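Local coordinates for glucose import ATP-binding protein GlcV (Sulfolobus solfataricus, PDB 1OXX) that powers glucose uptake by hydrolysing ATP as the energy-coupling subunit of an ABC transporter, and also shows constitutive ATPase activity as a free subunit, at residues I84-Q89 and L161-E166; D165-N170 and L194-H199; D209-L214 and G223-L228. The protein carries 1 engineered substitution. All coordinates share one frame; numbering follows the deposited sequence.

In the fold
All three contacts sit on one mixed sheet of the ABC-ATPase domain. Contacts 1 and 2 are neighbours, centres about 7 Å apart, sharing D165 and E166 where strand 161-165 ends between strands 84-88 and 193-198. Contact 1 is a regular parallel ladder with leucine-rich sides; contact 2, more deeply buried, has one backbone bond and a polar knot of carboxylate, imidazole and hydroxyl at the strand ends. Contact 3, beyond strand 33-37 and with its centre about 19 Å from that of contact 1, is antiparallel, partly buried and mostly apolar, joining a strand to the start of helix 225-230.

Contact 1: residues I84-Q89 and L161-E166; sequences IGMVFQ and LLLLDE
Strands 84-88 and 161-165 pair in parallel, their directions 17° apart and I84 level with L161, at the edge of the ABC-ATPase core sheet. Strand 161-165 is the Walker B strand, with D165 and E166 at its end, and Q89 opens the Q-loop; Q89 and E166 are inferred to bind ATP. Bonds G85 N to L161 O, L163 N to G85 O, V87 N to L163 O and D165 N to V87 O form the ladder, which Q89 N extends past the strand end by bonding D165 O (3.1 Å). On the face carrying I84, M86 and F88, L163 fills the middle. I84 CG2, anti to its backbone N, meets L163 CD1 at a tight 3.3 Å, while I84 CG1 runs alongside L161 CD2 (4.0 Å). Helix 41-52 covers this face, I51 and A52 touching L163. Further along, F88 CE1 approaches L163 CB (3.9 Å), and M86 CB stands over the centre of the F88 ring. On the other face V87 lies alongside L164, which is modelled in two positions, and L162 CD1 reaches across to the G85 carbonyl, 3.5 Å from its O. The carboxylate of D165 is turned 73° from the F88 ring, and D165 OD2 is hydrogen-bonded to T45 OG1 of the P-loop, whereas D165 CB rests 3.6 Å from F88 CD1.

Contact 2: residues D165-N170 and L194-H199; sequences DEPFSN and LLVVSH
D165 and V197 form a single parallel bridge, in which E166 N bonds V197 O (3.1 Å), and 165-170 then leaves the sheet in a type I turn from E166 to S169. In ABC-ATPase terms the end of the Walker B strand and the start of the D-loop meet the switch histidine, H199, beyond strand 193-198. The E166 side chain, bent at its second torsion, lays its carboxylate along the edge of the imidazole, the two planes 26° apart. E166 OE2 accepts twice: from H199 ND1 at 2.6 Å, through the syn lone pair, and from H199 N at 3.0 Å, out of the carboxylate plane. The histidine CG lies between its backbone N and carbonyl carbon (chi1 71°), folding ND1 back to the same oxygen as its own N-H. E166 OE1 takes S169 OG from the turn, with a further weak bond from H199 ND1, so the carboxylate is held at both oxygens. An alanine in place of E166 would probably leave H199 ND1, H199 N and S169 OG without their common acceptor and the imidazole free to turn. S198 OG, nearby, bonds D203 and the backbone N of D200 instead. Within the turn, P167 CD touches V196 CG2 (4.3 Å). On the side of the sheet carrying D165, V197 CG2 lies 3.5 Å from D165 OD1 and 3.6 Å from D165 CG.

Contact 3: residues D209-L214 and G223-L228; sequences DRVGVL and GKPEDL
P225 sets its ring over the start of strand 210-215, with P225 CD 3.5 Å from D209 O. V211 rises beside it: in one of two modelled positions V211 CG1 comes within 3.6 Å of P225 CG, crossing it obliquely, a detail that rests on that conformer. Next to the proline the backbones form one antiparallel hydrogen-bonded pair, V211 N giving to G223 O (2.8 Å) and G223 N to V211 O (3.0 Å). The pair lies at the open end of the beta hairpin of strands 210-215 and 218-223, and the chain then turns at once into helix 225-230. K224 occupies the N-cap position, its O accepting L228 N at 3.1 Å. G223 is fully extended and has no side chain; a CB there would be crowded by L228 CD1. R210 lays CG beside G223 O (3.8 Å), CG being anti to the backbone N (chi1 -170°), while its guanidinium heads elsewhere, to a salt bridge with E32 and a bond to N27 O. L228 leans toward V213, though their methyls are modelled too close for the detail to be trusted. Around this junction V211 touches L37 of strand 33-37, V211 and P225 both rest on I204 of helix 201-207, and V213 packs against V237 and L240 of helix 235-241.

Contact 1: residues I84-Q89 and L161-E166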
ATOM      1  N   ILE A  84     -17.704 -10.635  -6.361  1.00  6.26           N
ATOM      2  CA  ILE A  84     -16.716  -9.586  -6.171  1.00  3.72           C
ATOM      3  C   ILE A  84     -17.308  -8.203  -6.375  1.00  7.12           C
ATOM      4  O   ILE A  84     -18.225  -8.022  -7.195  1.00 11.43           O
ATOM      5  CB  ILE A  84     -15.558  -9.756  -7.142  1.00  4.75           C
ATOM      6  CG1 ILE A  84     -14.872 -11.092  -6.903  1.00  7.32           C
ATOM      7  CG2 ILE A  84     -14.543  -8.647  -6.968  1.00 14.79           C
ATOM      8  CD1 ILE A  84     -13.769 -11.388  -7.899  1.00 12.89           C
ATOM      9  N   GLY A  85     -16.834  -7.268  -5.583  1.00  5.20           N
ATOM     10  CA  GLY A  85     -17.113  -5.856  -5.761  1.00  7.45           C
ATOM     11  C   GLY A  85     -15.788  -5.179  -6.045  1.00  6.90           C
ATOM     12  O   GLY A  85     -14.807  -5.434  -5.343  1.00  7.33           O
ATOM     13  N   MET A  86     -15.753  -4.342  -7.073  1.00  4.22           N
ATOM     14  CA  MET A  86     -14.517  -3.695  -7.497  1.00  5.99           C
ATOM     15  C   MET A  86     -14.580  -2.178  -7.356  1.00  7.53           C
ATOM     16  O   MET A  86     -15.524  -1.554  -7.846  1.00  6.81           O
ATOM     17  CB  MET A  86     -14.229  -4.037  -8.961  1.00 10.89           C
ATOM     18  CG  MET A  86     -13.880  -5.494  -9.205  1.00 12.74           C
ATOM     19  SD  MET A  86     -13.815  -5.931 -10.955  1.00 15.09           S
ATOM     20  CE  MET A  86     -15.555  -5.918 -11.354  1.00 32.28           C
ATOM     21  N   VAL A  87     -13.572  -1.600  -6.713  1.00  6.48           N
ATOM     22  CA  VAL A  87     -13.402  -0.151  -6.627  1.00  9.41           C
ATOM     23  C   VAL A  87     -12.025   0.071  -7.204  1.00  7.85           C
ATOM     24  O   VAL A  87     -11.028  -0.108  -6.505  1.00  9.45           O
ATOM     25  CB  VAL A  87     -13.422   0.372  -5.212  1.00 14.17           C
ATOM     26  CG1 VAL A  87     -13.187   1.868  -5.222  1.00 18.74           C
ATOM     27  CG2 VAL A  87     -14.748   0.036  -4.549  1.00 14.10           C
ATOM     28  N   PHE A  88     -11.981   0.424  -8.475  1.00 11.99           N
ATOM     29  CA  PHE A  88     -10.722   0.542  -9.199  1.00  8.26           C
ATOM     30  C   PHE A  88     -10.622   1.951  -9.724  1.00 15.23           C
ATOM     31  O   PHE A  88     -11.557   2.449 -10.344  1.00 14.84           O
ATOM     32  CB  PHE A  88     -10.682  -0.405 -10.401  1.00 12.58           C
ATOM     33  CG  PHE A  88     -10.588  -1.878 -10.070  1.00 12.31           C
ATOM     34  CD1 PHE A  88     -10.384  -2.334  -8.783  1.00 12.52           C
ATOM     35  CD2 PHE A  88     -10.700  -2.811 -11.090  1.00 22.37           C
ATOM     36  CE1 PHE A  88     -10.284  -3.682  -8.527  1.00 15.21           C
ATOM     37  CE2 PHE A  88     -10.603  -4.162 -10.831  1.00 21.77           C
ATOM     38  CZ  PHE A  88     -10.388  -4.593  -9.555  1.00 15.84           C
ATOM     39  N   GLN A  89      -9.473   2.576  -9.530  1.00 11.57           N
ATOM     40  CA  GLN A  89      -9.283   3.939 -10.007  1.00 17.01           C
ATOM     41  C   GLN A  89      -9.619   4.027 -11.499  1.00 14.78           C
ATOM     42  O   GLN A  89     -10.172   5.030 -11.959  1.00 22.13           O
ATOM     43  CB  GLN A  89      -7.852   4.408  -9.741  1.00 19.24           C
ATOM     44  CG  GLN A  89      -7.620   5.858 -10.165  1.00 25.93           C
ATOM     45  CD  GLN A  89      -6.286   6.420  -9.705  1.00 40.26           C
ATOM     46  OE1 GLN A  89      -6.231   7.525  -9.162  1.00 36.14           O
ATOM     47  NE2 GLN A  89      -5.210   5.671  -9.930  1.00 26.17           N
ATOM     48  N   LEU A 161     -16.151 -10.592  -1.569  1.00  4.21           N
ATOM     49  CA  LEU A 161     -14.800 -10.079  -1.714  1.00  4.99           C
ATOM     50  C   LEU A 161     -14.862  -8.669  -2.278  1.00  4.60           C
ATOM     51  O   LEU A 161     -15.534  -8.418  -3.275  1.00  7.29           O
ATOM     52  CB  LEU A 161     -14.026 -10.977  -2.672  1.00  4.74           C
ATOM     53  CG  LEU A 161     -12.628 -10.542  -3.101  1.00  7.39           C
ATOM     54  CD1 LEU A 161     -11.695 -10.430  -1.882  1.00  6.44           C
ATOM     55  CD2 LEU A 161     -12.067 -11.516  -4.146  1.00 10.66           C
ATOM     56  N   LEU A 162     -14.182  -7.749  -1.616  1.00  5.34           N
ATOM     57  CA  LEU A 162     -14.091  -6.378  -2.080  1.00  7.96           C
ATOM     58  C   LEU A 162     -12.650  -6.145  -2.527  1.00  7.00           C
ATOM     59  O   LEU A 162     -11.731  -6.342  -1.750  1.00  6.93           O
ATOM     60  CB  LEU A 162     -14.450  -5.412  -0.962  1.00  8.16           C
ATOM     61  CG  LEU A 162     -14.448  -3.922  -1.326  1.00 10.34           C
ATOM     62  CD1 LEU A 162     -15.437  -3.627  -2.456  1.00 10.91           C
ATOM     63  CD2 LEU A 162     -14.773  -3.083  -0.079  1.00 12.41           C
ATOM     64  N   LEU A 163     -12.486  -5.725  -3.773  1.00  4.62           N
ATOM     65  CA  LEU A 163     -11.177  -5.506  -4.386  1.00  2.85           C
ATOM     66  C   LEU A 163     -10.988  -4.012  -4.629  1.00  6.01           C
ATOM     67  O   LEU A 163     -11.804  -3.392  -5.295  1.00  6.91           O
ATOM     68  CB  LEU A 163     -11.089  -6.223  -5.722  1.00  5.72           C
ATOM     69  CG  LEU A 163     -11.328  -7.722  -5.726  1.00  8.07           C
ATOM     70  CD1 LEU A 163     -11.237  -8.345  -7.137  1.00 12.15           C
ATOM     71  CD2 LEU A 163     -10.308  -8.394  -4.816  1.00  8.84           C
ATOM     72  N   LEU A 164      -9.894  -3.465  -4.121  1.00  4.80           N
ATOM     73  CA  LEU A 164      -9.587  -2.042  -4.220  1.00  6.46           C
ATOM     74  C   LEU A 164      -8.222  -1.873  -4.875  1.00  7.23           C
ATOM     75  O   LEU A 164      -7.230  -2.420  -4.415  1.00  8.66           O
ATOM     76  CB  LEU A 164      -9.555  -1.411  -2.837  1.00  7.29           C
ATOM     77  CG  LEU A 164     -10.788  -1.587  -1.949  0.50 11.27           C
ATOM     78  CD1 LEU A 164     -10.502  -1.056  -0.543  0.50 10.17           C
ATOM     79  CD2 LEU A 164     -12.020  -0.923  -2.545  0.50 14.89           C
ATOM     80  N   ASP A 165      -8.192  -1.127  -5.964  1.00  5.29           N
ATOM     81  CA  ASP A 165      -6.958  -0.830  -6.675  1.00  7.41           C
ATOM     82  C   ASP A 165      -6.824   0.690  -6.720  1.00  9.65           C
ATOM     83  O   ASP A 165      -7.574   1.359  -7.437  1.00 11.54           O
ATOM     84  CB  ASP A 165      -7.011  -1.402  -8.090  1.00  9.62           C
ATOM     85  CG  ASP A 165      -5.694  -1.257  -8.840  1.00 12.23           C
ATOM     86  OD1 ASP A 165      -4.859  -0.407  -8.457  1.00 12.86           O
ATOM     87  OD2 ASP A 165      -5.424  -1.972  -9.833  1.00 14.84           O
ATOM     88  N   GLU A 166      -5.883   1.233  -5.943  1.00 10.03           N
ATOM     89  CA  GLU A 166      -5.677   2.682  -5.872  1.00 11.75           C
ATOM     90  C   GLU A 166      -6.994   3.386  -5.628  1.00 16.54           C
ATOM     91  O   GLU A 166      -7.326   4.358  -6.307  1.00 17.14           O
ATOM     92  CB  GLU A 166      -5.084   3.212  -7.182  1.00 21.33           C
ATOM     93  CG  GLU A 166      -3.669   2.778  -7.459  1.00 14.81           C
ATOM     94  CD  GLU A 166      -2.654   3.513  -6.608  1.00 20.79           C
ATOM     95  OE1 GLU A 166      -2.919   4.679  -6.244  1.00 28.81           O
ATOM     96  OE2 GLU A 166      -1.594   2.926  -6.312  1.00 19.25           O
TER

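Contact 2: residues D165-N170 and L194-H199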
ATOM      1  N   ASP A 165      -8.192  -1.127  -5.964  1.00  5.29           N
ATOM      2  CA  ASP A 165      -6.958  -0.830  -6.675  1.00  7.41           C
ATOM      3  C   ASP A 165      -6.824   0.690  -6.720  1.00  9.65           C
ATOM      4  O   ASP A 165      -7.574   1.359  -7.437  1.00 11.54           O
ATOM      5  CB  ASP A 165      -7.011  -1.402  -8.090  1.00  9.62           C
ATOM      6  CG  ASP A 165      -5.694  -1.257  -8.840  1.00 12.23           C
ATOM      7  OD1 ASP A 165      -4.859  -0.407  -8.457  1.00 12.86           O
ATOM      8  OD2 ASP A 165      -5.424  -1.972  -9.833  1.00 14.84           O
ATOM      9  N   GLU A 166      -5.883   1.233  -5.943  1.00 10.03           N
ATOM     10  CA  GLU A 166      -5.677   2.682  -5.872  1.00 11.75           C
ATOM     11  C   GLU A 166      -6.994   3.386  -5.628  1.00 16.54           C
ATOM     12  O   GLU A 166      -7.326   4.358  -6.307  1.00 17.14           O
ATOM     13  CB  GLU A 166      -5.084   3.212  -7.182  1.00 21.33           C
ATOM     14  CG  GLU A 166      -3.669   2.778  -7.459  1.00 14.81           C
ATOM     15  CD  GLU A 166      -2.654   3.513  -6.608  1.00 20.79           C
ATOM     16  OE1 GLU A 166      -2.919   4.679  -6.244  1.00 28.81           O
ATOM     17  OE2 GLU A 166      -1.594   2.926  -6.312  1.00 19.25           O
ATOM     18  N   PRO A 167      -7.747   2.918  -4.644  1.00 11.85           N
ATOM     19  CA  PRO A 167      -9.133   3.363  -4.464  1.00 14.37           C
ATOM     20  C   PRO A 167      -9.329   4.801  -4.003  1.00 22.24           C
ATOM     21  O   PRO A 167     -10.464   5.289  -4.118  1.00 22.17           O
ATOM     22  CB  PRO A 167      -9.633   2.450  -3.356  1.00 13.39           C
ATOM     23  CG  PRO A 167      -8.420   2.168  -2.582  1.00 12.96           C
ATOM     24  CD  PRO A 167      -7.369   1.919  -3.633  1.00 13.78           C
ATOM     25  N   PHE A 168      -8.289   5.449  -3.480  1.00 13.63           N
ATOM     26  CA  PHE A 168      -8.449   6.790  -2.908  1.00 13.68           C
ATOM     27  C   PHE A 168      -7.663   7.828  -3.663  1.00 18.90           C
ATOM     28  O   PHE A 168      -7.595   8.991  -3.262  1.00 14.20           O
ATOM     29  CB  PHE A 168      -7.995   6.777  -1.449  1.00 12.52           C
ATOM     30  CG  PHE A 168      -8.551   5.641  -0.672  1.00  9.37           C
ATOM     31  CD1 PHE A 168      -7.720   4.712  -0.093  1.00 10.11           C
ATOM     32  CD2 PHE A 168      -9.928   5.480  -0.554  1.00 10.92           C
ATOM     33  CE1 PHE A 168      -8.241   3.645   0.600  1.00 13.51           C
ATOM     34  CE2 PHE A 168     -10.438   4.437   0.132  1.00 12.40           C
ATOM     35  CZ  PHE A 168      -9.596   3.518   0.725  1.00 13.23           C
ATOM     36  N   SER A 169      -7.076   7.411  -4.771  1.00 15.08           N
ATOM     37  CA  SER A 169      -6.171   8.285  -5.498  1.00 23.31           C
ATOM     38  C   SER A 169      -6.854   9.399  -6.283  1.00 22.98           C
ATOM     39  O   SER A 169      -6.181  10.301  -6.754  1.00 20.29           O
ATOM     40  CB  SER A 169      -5.250   7.447  -6.387  1.00 26.13           C
ATOM     41  OG  SER A 169      -4.559   6.485  -5.592  1.00 24.04           O
ATOM     42  N   ASN A 170      -8.177   9.360  -6.412  1.00 20.03           N
ATOM     43  CA  ASN A 170      -8.889  10.443  -7.097  1.00 24.39           C
ATOM     44  C   ASN A 170      -9.183  11.589  -6.140  1.00 22.61           C
ATOM     45  O   ASN A 170      -9.516  12.695  -6.554  1.00 23.99           O
ATOM     46  CB  ASN A 170     -10.221   9.951  -7.667  1.00 18.60           C
ATOM     47  CG  ASN A 170     -10.056   9.150  -8.939  1.00 26.59           C
ATOM     48  OD1 ASN A 170      -8.984   9.127  -9.537  1.00 26.48           O
ATOM     49  ND2 ASN A 170     -11.124   8.478  -9.355  1.00 39.63           N
ATOM     50  N   LEU A 194     -11.136  -8.711   1.925  1.00  6.60           N
ATOM     51  CA  LEU A 194     -10.787  -7.461   1.281  1.00  5.37           C
ATOM     52  C   LEU A 194      -9.352  -7.532   0.794  1.00  9.38           C
ATOM     53  O   LEU A 194      -8.465  -7.968   1.535  1.00  7.83           O
ATOM     54  CB  LEU A 194     -10.940  -6.313   2.272  1.00  6.43           C
ATOM     55  CG  LEU A 194     -10.605  -4.936   1.709  1.00  8.70           C
ATOM     56  CD1 LEU A 194     -11.295  -3.836   2.477  1.00 14.75           C
ATOM     57  CD2 LEU A 194      -9.104  -4.735   1.705  1.00 11.64           C
ATOM     58  N   LEU A 195      -9.111  -7.094  -0.437  1.00  6.31           N
ATOM     59  CA  LEU A 195      -7.772  -7.040  -0.986  1.00  7.11           C
ATOM     60  C   LEU A 195      -7.585  -5.625  -1.521  1.00  7.55           C
ATOM     61  O   LEU A 195      -8.375  -5.154  -2.352  1.00  7.09           O
ATOM     62  CB  LEU A 195      -7.567  -8.038  -2.121  1.00  8.08           C
ATOM     63  CG  LEU A 195      -6.229  -7.993  -2.873  1.00 10.31           C
ATOM     64  CD1 LEU A 195      -5.070  -8.355  -1.979  1.00 13.04           C
ATOM     65  CD2 LEU A 195      -6.256  -8.908  -4.099  1.00 13.88           C
ATOM     66  N   VAL A 196      -6.536  -4.965  -1.059  1.00  8.88           N
ATOM     67  CA  VAL A 196      -6.234  -3.608  -1.508  1.00  6.45           C
ATOM     68  C   VAL A 196      -4.823  -3.592  -2.051  1.00  8.62           C
ATOM     69  O   VAL A 196      -3.906  -4.137  -1.432  1.00  9.51           O
ATOM     70  CB  VAL A 196      -6.399  -2.581  -0.381  1.00  7.48           C
ATOM     71  CG1 VAL A 196      -5.518  -2.928   0.793  1.00  5.78           C
ATOM     72  CG2 VAL A 196      -6.073  -1.154  -0.877  1.00  6.98           C
ATOM     73  N   VAL A 197      -4.651  -3.006  -3.228  1.00  7.73           N
ATOM     74  CA  VAL A 197      -3.321  -2.813  -3.781  1.00  9.39           C
ATOM     75  C   VAL A 197      -3.111  -1.319  -3.947  1.00 10.99           C
ATOM     76  O   VAL A 197      -4.023  -0.588  -4.351  1.00 10.85           O
ATOM     77  CB  VAL A 197      -3.075  -3.566  -5.106  1.00 17.82           C
ATOM     78  CG1 VAL A 197      -3.487  -5.019  -4.980  1.00 30.04           C
ATOM     79  CG2 VAL A 197      -3.798  -2.900  -6.252  1.00 13.33           C
ATOM     80  N   SER A 198      -1.903  -0.844  -3.634  1.00 12.17           N
ATOM     81  CA  SER A 198      -1.620   0.576  -3.690  1.00 12.90           C
ATOM     82  C   SER A 198      -0.123   0.829  -3.693  1.00 10.05           C
ATOM     83  O   SER A 198       0.648  -0.049  -3.307  1.00 18.24           O
ATOM     84  CB  SER A 198      -2.218   1.291  -2.466  1.00 12.22           C
ATOM     85  OG  SER A 198      -2.054   2.695  -2.518  1.00 14.70           O
ATOM     86  N   HIS A 199       0.228   2.014  -4.175  1.00 19.92           N
ATOM     87  CA  HIS A 199       1.590   2.535  -4.165  1.00 17.68           C
ATOM     88  C   HIS A 199       1.836   3.248  -2.837  1.00 18.57           C
ATOM     89  O   HIS A 199       2.998   3.448  -2.425  1.00 15.35           O
ATOM     90  CB  HIS A 199       1.761   3.548  -5.305  1.00 21.14           C
ATOM     91  CG  HIS A 199       1.025   4.830  -5.078  1.00 23.06           C
ATOM     92  ND1 HIS A 199      -0.350   4.913  -5.112  1.00 38.65           N
ATOM     93  CD2 HIS A 199       1.471   6.074  -4.782  1.00 26.17           C
ATOM     94  CE1 HIS A 199      -0.720   6.156  -4.857  1.00 27.16           C
ATOM     95  NE2 HIS A 199       0.366   6.881  -4.656  1.00 38.60           N
TER

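Contact 3: residues D209-L214 and G223-L228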
ATOM      1  N   ASP A 209      -4.505  -5.848   7.382  1.00  7.91           N
ATOM      2  CA  ASP A 209      -3.930  -6.488   8.566  1.00  7.30           C
ATOM      3  C   ASP A 209      -2.723  -7.363   8.260  1.00  7.03           C
ATOM      4  O   ASP A 209      -1.911  -7.673   9.152  1.00  7.58           O
ATOM      5  CB  ASP A 209      -4.985  -7.293   9.289  1.00 13.04           C
ATOM      6  CG  ASP A 209      -6.036  -6.420   9.893  1.00 15.35           C
ATOM      7  OD1 ASP A 209      -5.693  -5.319  10.395  1.00 15.67           O
ATOM      8  OD2 ASP A 209      -7.234  -6.726   9.888  1.00 16.27           O
ATOM      9  N   ARG A 210      -2.607  -7.785   7.013  1.00  6.86           N
ATOM     10  CA  ARG A 210      -1.481  -8.554   6.548  1.00  5.55           C
ATOM     11  C   ARG A 210      -1.198  -8.026   5.156  1.00  7.57           C
ATOM     12  O   ARG A 210      -2.139  -7.713   4.411  1.00  7.91           O
ATOM     13  CB  ARG A 210      -1.774 -10.062   6.548  1.00  8.94           C
ATOM     14  CG  ARG A 210      -0.571 -10.930   6.303  1.00  8.51           C
ATOM     15  CD  ARG A 210      -0.747 -12.430   6.666  1.00  8.48           C
ATOM     16  NE  ARG A 210      -1.865 -13.033   5.944  1.00  8.75           N
ATOM     17  CZ  ARG A 210      -1.772 -14.024   5.060  1.00  8.61           C
ATOM     18  NH1 ARG A 210      -0.614 -14.619   4.787  1.00  7.95           N
ATOM     19  NH2 ARG A 210      -2.873 -14.430   4.445  1.00  9.58           N
ATOM     20  N   VAL A 211       0.081  -7.883   4.824  1.00  6.24           N
ATOM     21  CA  VAL A 211       0.482  -7.324   3.547  1.00  6.86           C
ATOM     22  C   VAL A 211       1.596  -8.120   2.917  1.00  6.49           C
ATOM     23  O   VAL A 211       2.497  -8.616   3.600  1.00  7.02           O
ATOM     24  CB  VAL A 211       1.027  -5.893   3.710  1.00  8.86           C
ATOM     25  CG1 VAL A 211       1.632  -5.509   5.087  0.50  9.89           C
ATOM     26  CG2 VAL A 211       1.475  -5.182   2.407  0.50  1.40           C
ATOM     27  N   GLY A 212       1.507  -8.268   1.600  1.00  5.82           N
ATOM     28  CA  GLY A 212       2.566  -8.859   0.831  1.00  6.03           C
ATOM     29  C   GLY A 212       3.217  -7.774  -0.006  1.00  6.68           C
ATOM     30  O   GLY A 212       2.559  -6.832  -0.482  1.00  7.64           O
ATOM     31  N   VAL A 213       4.523  -7.882  -0.164  1.00  5.50           N
ATOM     32  CA  VAL A 213       5.258  -6.922  -0.953  1.00  4.64           C
ATOM     33  C   VAL A 213       5.782  -7.578  -2.218  1.00  5.28           C
ATOM     34  O   VAL A 213       6.482  -8.597  -2.172  1.00  7.64           O
ATOM     35  CB  VAL A 213       6.425  -6.354  -0.154  1.00  7.07           C
ATOM     36  CG1 VAL A 213       7.140  -5.300  -0.959  1.00  7.63           C
ATOM     37  CG2 VAL A 213       5.908  -5.788   1.155  1.00 10.60           C
ATOM     38  N   LEU A 214       5.448  -6.968  -3.347  1.00  5.61           N
ATOM     39  CA  LEU A 214       5.825  -7.467  -4.663  1.00  5.21           C
ATOM     40  C   LEU A 214       6.996  -6.672  -5.251  1.00 10.16           C
ATOM     41  O   LEU A 214       6.887  -5.455  -5.413  1.00 13.91           O
ATOM     42  CB  LEU A 214       4.643  -7.333  -5.628  1.00  9.52           C
ATOM     43  CG  LEU A 214       3.771  -8.571  -5.870  0.50 25.06           C
ATOM     44  CD1 LEU A 214       3.959  -9.609  -4.780  0.50 22.35           C
ATOM     45  CD2 LEU A 214       2.295  -8.208  -6.035  0.50 20.07           C
ATOM     46  N   GLY A 223       3.621 -10.154   5.855  1.00  6.05           N
ATOM     47  CA  GLY A 223       3.473  -9.991   7.292  1.00  6.12           C
ATOM     48  C   GLY A 223       2.585  -8.828   7.684  1.00  5.24           C
ATOM     49  O   GLY A 223       1.974  -8.190   6.841  1.00  6.18           O
ATOM     50  N   LYS A 224       2.481  -8.566   8.985  1.00  3.04           N
ATOM     51  CA  LYS A 224       1.723  -7.420   9.473  1.00  2.19           C
ATOM     52  C   LYS A 224       2.436  -6.164   9.012  1.00  1.89           C
ATOM     53  O   LYS A 224       3.663  -6.161   8.940  1.00  5.03           O
ATOM     54  CB  LYS A 224       1.659  -7.424  11.000  1.00  6.17           C
ATOM     55  CG  LYS A 224       0.852  -8.567  11.556  1.00  6.17           C
ATOM     56  CD  LYS A 224       0.907  -8.598  13.077  1.00 13.18           C
ATOM     57  CE  LYS A 224      -0.063  -9.626  13.620  1.00 19.05           C
ATOM     58  NZ  LYS A 224       0.075  -9.819  15.096  1.00 34.28           N
ATOM     59  N   PRO A 225       1.724  -5.092   8.661  1.00  3.12           N
ATOM     60  CA  PRO A 225       2.409  -3.865   8.261  1.00  2.44           C
ATOM     61  C   PRO A 225       3.511  -3.390   9.209  1.00  4.56           C
ATOM     62  O   PRO A 225       4.588  -3.018   8.764  1.00  4.62           O
ATOM     63  CB  PRO A 225       1.259  -2.857   8.165  1.00  5.85           C
ATOM     64  CG  PRO A 225       0.119  -3.659   7.772  1.00  7.05           C
ATOM     65  CD  PRO A 225       0.268  -4.956   8.505  1.00  3.25           C
ATOM     66  N   GLU A 226       3.272  -3.455  10.508  1.00  3.85           N
ATOM     67  CA  GLU A 226       4.295  -2.989  11.457  1.00  7.50           C
ATOM     68  C   GLU A 226       5.552  -3.873  11.409  1.00  8.70           C
ATOM     69  O   GLU A 226       6.652  -3.403  11.666  1.00  8.80           O
ATOM     70  CB  GLU A 226       3.719  -2.957  12.869  1.00 12.99           C
ATOM     71  N   ASP A 227       5.384  -5.151  11.102  1.00  5.89           N
ATOM     72  CA  ASP A 227       6.512  -6.067  11.039  1.00  6.79           C
ATOM     73  C   ASP A 227       7.355  -5.792   9.799  1.00  8.01           C
ATOM     74  O   ASP A 227       8.585  -5.818   9.864  1.00  9.54           O
ATOM     75  CB  ASP A 227       6.013  -7.513  11.120  1.00  9.37           C
ATOM     76  CG  ASP A 227       5.490  -7.856  12.506  1.00 18.71           C
ATOM     77  OD1 ASP A 227       5.921  -7.195  13.481  1.00 30.27           O
ATOM     78  OD2 ASP A 227       4.641  -8.748  12.721  1.00 37.32           O
ATOM     79  N   LEU A 228       6.718  -5.501   8.671  1.00  6.05           N
ATOM     80  CA  LEU A 228       7.475  -5.092   7.496  1.00  7.35           C
ATOM     81  C   LEU A 228       8.171  -3.771   7.764  1.00  4.18           C
ATOM     82  O   LEU A 228       9.284  -3.545   7.278  1.00  5.66           O
ATOM     83  CB  LEU A 228       6.592  -4.945   6.252  1.00  6.31           C
ATOM     84  CG  LEU A 228       6.451  -6.234   5.428  1.00 19.48           C
ATOM     85  CD1 LEU A 228       5.763  -7.282   6.247  1.00 22.46           C
ATOM     86  CD2 LEU A 228       5.710  -5.979   4.128  1.00 30.03           C
TER